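Local coordinates for protein endoglucanase (Mytilus edulis, PDB 1WC2) that hydrolyses internal beta-1,4-glucosidic linkages of cellulose and related beta-glucans as a glycoside hydrolase family 45 endoglucanase, and also has expansin activity, at residues 47-52 against 132-137; 69-74 against 97-102; 93-98 against 143-148. All coordinates share one frame; numbering follows the deposited sequence. Where two conformers were deposited one is given.

Contact 1: 47-52 against 132-137; sequences SFVAAA and DLENGR
Ala51 and Asp132 face each other as an antiparallel hydrogen-bonded pair: Ala51 N donates to Asp132 O, and Asp132 N returns a bond to Ala51 O, each 2.9 Å long. The backbones are close here, and alanine suits the place because its methyl, with CB 4.1 Å from Asp132 CB, lies beside the aspartate without crowding the carboxylate. At the next, non-hydrogen-bonded pair, Ala50 and Leu133, the chains come within 4.6 Å, CA to CA; Ala50 CA leans on Asp132 O in a CA-H...O contact, while Ala50 CB touches Leu133 CD2 at 4.2 Å. The pairing joins strands 49-53 and 129-134 of the double-psi beta-barrel of family 45 glycoside hydrolases, and by similarity Asp132 is the proton donor. The strand fixes its backbone, and His130 NE2 binds its OD1.

Toward residue 135 the pairing ends and water enters. Glu134 N still reaches Val49 O, at 3.1 Å, and next to that bond one water bridges the two backbones, within hydrogen-bonding distance of the same Val49 O and with its O 2.8 Å from Glu134 O. Val49 CG2 lies alongside Glu134 CB, the two side chains pointing the same way. Beyond CB the glutamate leaves its neighbour: CG is anti to the backbone N (chi1 178°), and the chain then bends. Its OE1 accepts from the backbone N of Asp24, the probable nucleophile, while OE2 is bound by His23 ND1 and is met from above the carboxylate plane by Gly136 N, in the exposed turn that follows.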
# COMPACT_ATOMS: atom_id res chain seq x y z
N SER A 47 5.40 9.71 6.31
CA SER A 47 5.03 9.73 4.89
C SER A 47 3.87 8.81 4.57
O SER A 47 3.50 7.94 5.37
CB SER A 47 6.23 9.30 4.05
OG SER A 47 7.22 10.31 4.03
N PHE A 48 3.28 9.02 3.39
CA PHE A 48 2.31 8.11 2.80
C PHE A 48 3.10 6.99 2.09
O PHE A 48 3.51 7.12 0.93
CB PHE A 48 1.36 8.84 1.84
CG PHE A 48 0.32 9.71 2.53
CD1 PHE A 48 0.02 10.98 2.03
CD2 PHE A 48 -0.41 9.25 3.63
CE1 PHE A 48 -0.96 11.78 2.64
CE2 PHE A 48 -1.38 10.05 4.23
CZ PHE A 48 -1.66 11.31 3.72
N VAL A 49 3.35 5.93 2.85
CA VAL A 49 4.05 4.74 2.39
C VAL A 49 3.25 3.49 2.73
O VAL A 49 2.38 3.52 3.60
CB VAL A 49 5.50 4.66 2.96
CG1 VAL A 49 6.34 5.84 2.44
CG2 VAL A 49 5.52 4.60 4.49
N ALA A 50 3.58 2.41 2.03
CA ALA A 50 2.79 1.18 2.10
C ALA A 50 3.66 -0.06 2.00
O ALA A 50 4.73 -0.06 1.41
CB ALA A 50 1.76 1.16 0.99
N ALA A 51 3.13 -1.15 2.57
CA ALA A 51 3.63 -2.50 2.34
C ALA A 51 2.68 -3.18 1.36
O ALA A 51 1.47 -3.26 1.61
CB ALA A 51 3.71 -3.27 3.65
N ALA A 52 3.20 -3.66 0.23
CA ALA A 52 2.37 -4.32 -0.79
C ALA A 52 2.31 -5.83 -0.58
O ALA A 52 3.32 -6.47 -0.27
CB ALA A 52 2.92 -4.03 -2.19
N ASP A 132 -0.95 -2.48 3.03
CA ASP A 132 -0.90 -2.06 4.42
C ASP A 132 -0.37 -0.62 4.39
O ASP A 132 0.67 -0.36 3.79
CB ASP A 132 -0.00 -2.95 5.30
CG ASP A 132 -0.64 -4.29 5.71
OD1 ASP A 132 -1.84 -4.53 5.49
OD2 ASP A 132 0.05 -5.17 6.27
N LEU A 133 -1.10 0.30 5.00
CA LEU A 133 -0.76 1.72 4.97
C LEU A 133 -0.15 2.16 6.30
O LEU A 133 -0.77 2.02 7.35
CB LEU A 133 -2.02 2.57 4.69
CG LEU A 133 -2.90 2.14 3.50
CD1 LEU A 133 -4.13 3.04 3.38
CD2 LEU A 133 -2.10 2.13 2.23
N GLU A 134 1.06 2.71 6.25
CA GLU A 134 1.68 3.18 7.48
C GLU A 134 0.83 4.27 8.15
O GLU A 134 0.46 5.26 7.51
CB GLU A 134 3.09 3.68 7.21
CG GLU A 134 3.80 4.25 8.44
CD GLU A 134 3.95 3.26 9.61
OE1 GLU A 134 4.33 2.08 9.38
OE2 GLU A 134 3.70 3.65 10.77
N ASN A 135 0.56 4.09 9.45
CA ASN A 135 -0.37 4.95 10.20
C ASN A 135 0.07 5.24 11.64
O ASN A 135 -0.73 5.69 12.47
CB ASN A 135 -1.78 4.36 10.22
CG ASN A 135 -2.83 5.37 10.68
OD1 ASN A 135 -2.89 6.49 10.15
ND2 ASN A 135 -3.64 4.99 11.66
N GLY A 136 1.35 5.01 11.91
CA GLY A 136 1.86 5.21 13.26
C GLY A 136 1.77 6.66 13.74
O GLY A 136 1.79 6.91 14.95
N ARG A 137 1.67 7.61 12.81
CA ARG A 137 1.51 9.03 13.14
C ARG A 137 0.12 9.55 12.76
O ARG A 137 -0.10 10.76 12.67
CB ARG A 137 2.64 9.84 12.50
CG ARG A 137 3.99 9.52 13.12
CD ARG A 137 5.16 10.18 12.45
NE ARG A 137 5.17 11.63 12.67
CZ ARG A 137 5.69 12.25 13.73
NH1 ARG A 137 6.26 11.56 14.71
NH2 ARG A 137 5.64 13.57 13.81
O HOH W 1 0.86 5.80 4.75

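Contact 2: 69-74 against 97-102; sequences CGQCIK and FMITNL
Gln71 O receives the N-H of Ile99 over 2.9 Å in a nearly straight bond (175° at the hydrogen), and Met98 CA adds a CA-H...O contact to the same oxygen. Ile73 and Phe97 form an antiparallel hydrogen-bonded pair, each N donating to the other's O. Phe97 O is shared as well, since Cys72 CA approaches it to 3.3 Å.

Before the regular strand begins, Gly70 N still bonds to Ile99 O. Gly70 has a positive phi (82°), which glycine adopts easily, and this lets the chain turn into the strand. Each pair of facing residues shares a face of the sheet, and successive pairs take opposite faces. On one, Cys72 SG packs 3.9 Å from Met98 CB; a chi1 of 180° sets the methionine CG near Gly70 O, and the bend at chi3 brings CE to the same oxygen. A flexible, unbranched thioether suits a surface made of backbone and sulfur. The other face holds Ile73 and Phe97, the edge of the phenyl ring lying by Ile73 O. The branched Ile73 and Ile99 cross obliquely, Ile73 CG1 meeting Ile99 CD1 at 4.0 Å.

Disulfides tie Cys72 to Cys157, at the start of helix 157-163, and Cys69 to Cys30. Strand 72-78 is flanked by strands 94-100 and 148-155 of the barrel sheet, and helix 54-57 supplies Tyr56, which touches Ile99 and hydrogen-bonds Gln71 OE1.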
# COMPACT_ATOMS: atom_id res chain seq x y z
N CYS A 69 9.13 -2.12 -5.55
CA CYS A 69 9.74 -1.17 -4.61
C CYS A 69 9.85 0.22 -5.26
O CYS A 69 10.31 0.35 -6.39
CB CYS A 69 11.15 -1.62 -4.21
SG CYS A 69 11.21 -2.84 -2.87
N GLY A 70 9.45 1.24 -4.51
CA GLY A 70 9.54 2.62 -4.97
C GLY A 70 8.42 3.10 -5.88
O GLY A 70 8.39 4.28 -6.26
N GLN A 71 7.50 2.20 -6.25
CA GLN A 71 6.40 2.58 -7.13
C GLN A 71 5.34 3.30 -6.31
O GLN A 71 5.05 2.91 -5.17
CB GLN A 71 5.79 1.34 -7.78
CG GLN A 71 4.79 1.66 -8.86
CD GLN A 71 4.20 0.42 -9.48
OE1 GLN A 71 3.54 -0.36 -8.79
NE2 GLN A 71 4.41 0.24 -10.79
N CYS A 72 4.75 4.35 -6.89
CA CYS A 72 3.65 5.06 -6.25
C CYS A 72 2.30 4.63 -6.80
O CYS A 72 2.11 4.49 -8.03
CB CYS A 72 3.84 6.58 -6.38
SG CYS A 72 5.17 7.21 -5.32
N ILE A 73 1.37 4.42 -5.87
CA ILE A 73 0.01 3.97 -6.14
C ILE A 73 -0.97 5.01 -5.59
O ILE A 73 -0.97 5.30 -4.39
CB ILE A 73 -0.27 2.61 -5.44
CG1 ILE A 73 0.78 1.55 -5.78
CG2 ILE A 73 -1.72 2.17 -5.75
CD1 ILE A 73 0.79 1.15 -7.20
N LYS A 74 -1.79 5.56 -6.47
CA LYS A 74 -2.86 6.48 -6.09
C LYS A 74 -4.12 5.70 -5.77
O LYS A 74 -4.62 4.94 -6.61
CB LYS A 74 -3.12 7.49 -7.22
CG LYS A 74 -4.18 8.53 -6.87
CD LYS A 74 -4.37 9.56 -7.98
CE LYS A 74 -5.45 10.59 -7.64
NZ LYS A 74 -5.72 11.47 -8.82
N PHE A 97 0.53 6.66 -2.30
CA PHE A 97 1.41 5.95 -1.38
C PHE A 97 2.58 5.34 -2.14
O PHE A 97 2.39 4.70 -3.17
CB PHE A 97 0.63 4.85 -0.64
CG PHE A 97 -0.51 5.38 0.19
CD1 PHE A 97 -1.72 5.71 -0.41
CD2 PHE A 97 -0.38 5.56 1.56
CE1 PHE A 97 -2.77 6.23 0.34
CE2 PHE A 97 -1.43 6.07 2.31
CZ PHE A 97 -2.62 6.41 1.70
N MET A 98 3.79 5.51 -1.63
CA MET A 98 4.96 4.82 -2.18
C MET A 98 5.11 3.44 -1.52
O MET A 98 5.09 3.35 -0.28
CB MET A 98 6.24 5.62 -1.95
CG MET A 98 7.49 4.93 -2.49
SD MET A 98 9.01 5.89 -2.29
CE MET A 98 8.79 7.12 -3.63
N ILE A 99 5.31 2.40 -2.33
CA ILE A 99 5.61 1.07 -1.80
C ILE A 99 7.05 1.07 -1.27
O ILE A 99 8.01 1.26 -2.04
CB ILE A 99 5.41 -0.02 -2.88
CG1 ILE A 99 3.93 -0.12 -3.28
CG2 ILE A 99 5.94 -1.37 -2.39
CD1 ILE A 99 3.67 -0.96 -4.53
N THR A 100 7.20 0.88 0.04
CA THR A 100 8.51 0.80 0.68
C THR A 100 8.74 -0.53 1.38
O THR A 100 9.82 -0.75 1.93
CB THR A 100 8.72 1.94 1.71
OG1 THR A 100 7.71 1.83 2.73
CG2 THR A 100 8.63 3.32 1.05
N ASN A 101 7.75 -1.42 1.40
CA ASN A 101 7.86 -2.64 2.18
C ASN A 101 6.97 -3.73 1.59
O ASN A 101 6.18 -3.48 0.66
CB ASN A 101 7.53 -2.32 3.66
CG ASN A 101 8.12 -3.32 4.68
OD1 ASN A 101 8.81 -4.26 4.35
ND2 ASN A 101 7.86 -3.06 5.95
N LEU A 102 7.14 -4.93 2.12
CA LEU A 102 6.40 -6.13 1.75
C LEU A 102 5.37 -6.49 2.83
O LEU A 102 5.69 -6.44 4.03
CB LEU A 102 7.40 -7.29 1.63
CG LEU A 102 6.84 -8.71 1.61
CD1 LEU A 102 5.99 -8.97 0.39
CD2 LEU A 102 7.96 -9.73 1.71

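Contact 3: 93-98 against 143-148; sequences LSKTFM and MGWNNP
The indole of Trp145 meets segment 93-98 around its rim: Ser94 N lies at the edge, near the ring plane, and at the far end of the six-membered ring Trp145 CZ3 meets Phe97 CE1 at 3.9 Å, a contact lying at the edge of the phenyl ring, near its plane. Leu93 CD1 comes in obliquely, 3.6 Å from Trp145 NE1, and Lys95 N approaches CH2 in the same oblique fashion. One face of the indole carries Met143 CE, 3.6 Å above the plane and over the ring centre, so the methyl of this residue from the same loop lies on the ring in a CH-pi contact. The side chains of Leu93 and Trp145 run past each other antiparallel, as do those of Phe97 and Trp145, and the wide indole spans the distance between the leucine and the phenylalanine.

The methionine works on two partners. Its chain bends at chi3 (-71°), which places CE over the indole, while Met143 SD lies 3.6 Å from Lys95 CG and 3.7 Å from Lys95 CE. Lys95 thus lends its aliphatic part to the contact; its chain bends at chi2 (-63°), and NZ forms a salt bridge with Asp164. Long, pliable side chains suit this partly exposed border, where apolar stems must lie against one another and a charge still find a partner.

An alanine in place of Trp145 would probably open a gap beside strand 94-100, leaving Leu93 CD1, Phe97 CE1 and the methyl of Met143 without the ring they pack on.

No hydrogen bond crosses between the segments, so the loop before strand 148-155 is held against strand 94-100 here by shape, dispersion and the burial of apolar surface rather than by paired polar groups.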
# COMPACT_ATOMS: atom_id res chain seq x y z
N LEU A 93 -12.26 10.42 -2.13
CA LEU A 93 -11.04 10.93 -1.51
C LEU A 93 -9.86 10.17 -2.09
O LEU A 93 -9.96 8.98 -2.39
CB LEU A 93 -11.07 10.75 -0.00
CG LEU A 93 -12.21 11.44 0.75
CD1 LEU A 93 -12.13 11.09 2.22
CD2 LEU A 93 -12.16 12.93 0.57
N SER A 94 -8.72 10.84 -2.22
CA SER A 94 -7.56 10.18 -2.80
C SER A 94 -6.21 10.71 -2.32
O SER A 94 -6.01 11.93 -2.22
CB SER A 94 -7.59 10.28 -4.33
OG SER A 94 -7.32 11.60 -4.76
N LYS A 95 -5.30 9.77 -2.08
CA LYS A 95 -3.91 10.07 -1.75
C LYS A 95 -3.03 9.03 -2.44
O LYS A 95 -3.51 7.94 -2.80
CB LYS A 95 -3.66 10.03 -0.23
CG LYS A 95 -4.30 11.15 0.59
CD LYS A 95 -3.76 12.53 0.24
CE LYS A 95 -4.30 13.61 1.17
NZ LYS A 95 -3.92 14.98 0.73
N THR A 96 -1.75 9.35 -2.58
CA THR A 96 -0.78 8.48 -3.23
C THR A 96 0.25 7.96 -2.22
O THR A 96 0.80 8.73 -1.41
CB THR A 96 -0.10 9.25 -4.38
OG1 THR A 96 -1.05 9.51 -5.41
CG2 THR A 96 1.01 8.43 -5.04
N PHE A 97 0.53 6.66 -2.30
CA PHE A 97 1.41 5.95 -1.38
C PHE A 97 2.58 5.34 -2.14
O PHE A 97 2.39 4.70 -3.17
CB PHE A 97 0.63 4.85 -0.64
CG PHE A 97 -0.51 5.38 0.19
CD1 PHE A 97 -1.72 5.71 -0.41
CD2 PHE A 97 -0.38 5.56 1.56
CE1 PHE A 97 -2.77 6.23 0.34
CE2 PHE A 97 -1.43 6.07 2.31
CZ PHE A 97 -2.62 6.41 1.70
N MET A 98 3.79 5.51 -1.63
CA MET A 98 4.96 4.82 -2.18
C MET A 98 5.11 3.44 -1.52
O MET A 98 5.09 3.35 -0.28
CB MET A 98 6.24 5.62 -1.95
CG MET A 98 7.49 4.93 -2.49
SD MET A 98 9.01 5.89 -2.29
CE MET A 98 8.79 7.12 -3.63
N MET A 143 -7.33 11.48 8.33
CA MET A 143 -8.22 11.81 7.21
C MET A 143 -9.57 11.11 7.28
O MET A 143 -10.37 11.22 6.36
CB MET A 143 -7.60 11.39 5.88
CG MET A 143 -6.25 11.94 5.59
SD MET A 143 -5.71 11.59 3.89
CE MET A 143 -5.39 9.81 3.94
N GLY A 144 -9.83 10.37 8.35
CA GLY A 144 -11.06 9.60 8.44
C GLY A 144 -11.02 8.30 7.64
O GLY A 144 -12.06 7.69 7.43
N TRP A 145 -9.84 7.89 7.20
CA TRP A 145 -9.70 6.62 6.47
C TRP A 145 -9.44 5.46 7.47
O TRP A 145 -8.32 5.28 7.97
CB TRP A 145 -8.52 6.66 5.50
CG TRP A 145 -8.63 7.52 4.26
CD1 TRP A 145 -9.31 8.71 4.10
CD2 TRP A 145 -7.93 7.29 3.03
NE1 TRP A 145 -9.10 9.19 2.82
CE2 TRP A 145 -8.25 8.35 2.15
CE3 TRP A 145 -7.06 6.28 2.57
CZ2 TRP A 145 -7.74 8.42 0.85
CZ3 TRP A 145 -6.56 6.35 1.29
CH2 TRP A 145 -6.90 7.41 0.44
N ASN A 146 -10.49 4.68 7.73
CA ASN A 146 -10.42 3.46 8.55
C ASN A 146 -10.51 2.26 7.61
O ASN A 146 -11.59 1.77 7.31
CB ASN A 146 -11.56 3.46 9.59
CG ASN A 146 -11.62 2.19 10.45
OD1 ASN A 146 -12.60 1.98 11.21
ND2 ASN A 146 -10.61 1.35 10.37
N ASN A 147 -9.35 1.83 7.11
CA ASN A 147 -9.26 0.71 6.17
C ASN A 147 -10.26 0.79 5.01
O ASN A 147 -11.01 -0.16 4.73
CB ASN A 147 -9.41 -0.62 6.92
CG ASN A 147 -8.39 -0.76 8.03
OD1 ASN A 147 -7.43 0.01 8.10
ND2 ASN A 147 -8.58 -1.76 8.88
N PRO A 148 -10.27 1.91 4.29
CA PRO A 148 -11.24 2.05 3.20
C PRO A 148 -11.01 1.04 2.08
O PRO A 148 -9.88 0.65 1.80
CB PRO A 148 -10.96 3.47 2.67
CG PRO A 148 -9.54 3.71 3.00
CD PRO A 148 -9.36 3.08 4.34

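All three contacts involve one curled mixed sheet, and strand 94-100 connects them: contact 2 pairs it with strand 72-78, contact 3 packs a loop on its earlier part, and strand 49-53 of contact 1 runs parallel beside it, with Ala50 N 2.9 Å from Met98 O. Contacts 2 and 3 share Phe97 and Met98. The centres of contacts 1 and 2 are about 9 Å apart, those of 1 and 3 about 10 Å and those of 2 and 3 about 14 Å. Along the chain contact 2 is nested inside the loop closed by contact 1, whereas contacts 1 and 3 interleave. Distant sequence segments thus build the barrel that carries the probable catalytic Asp132.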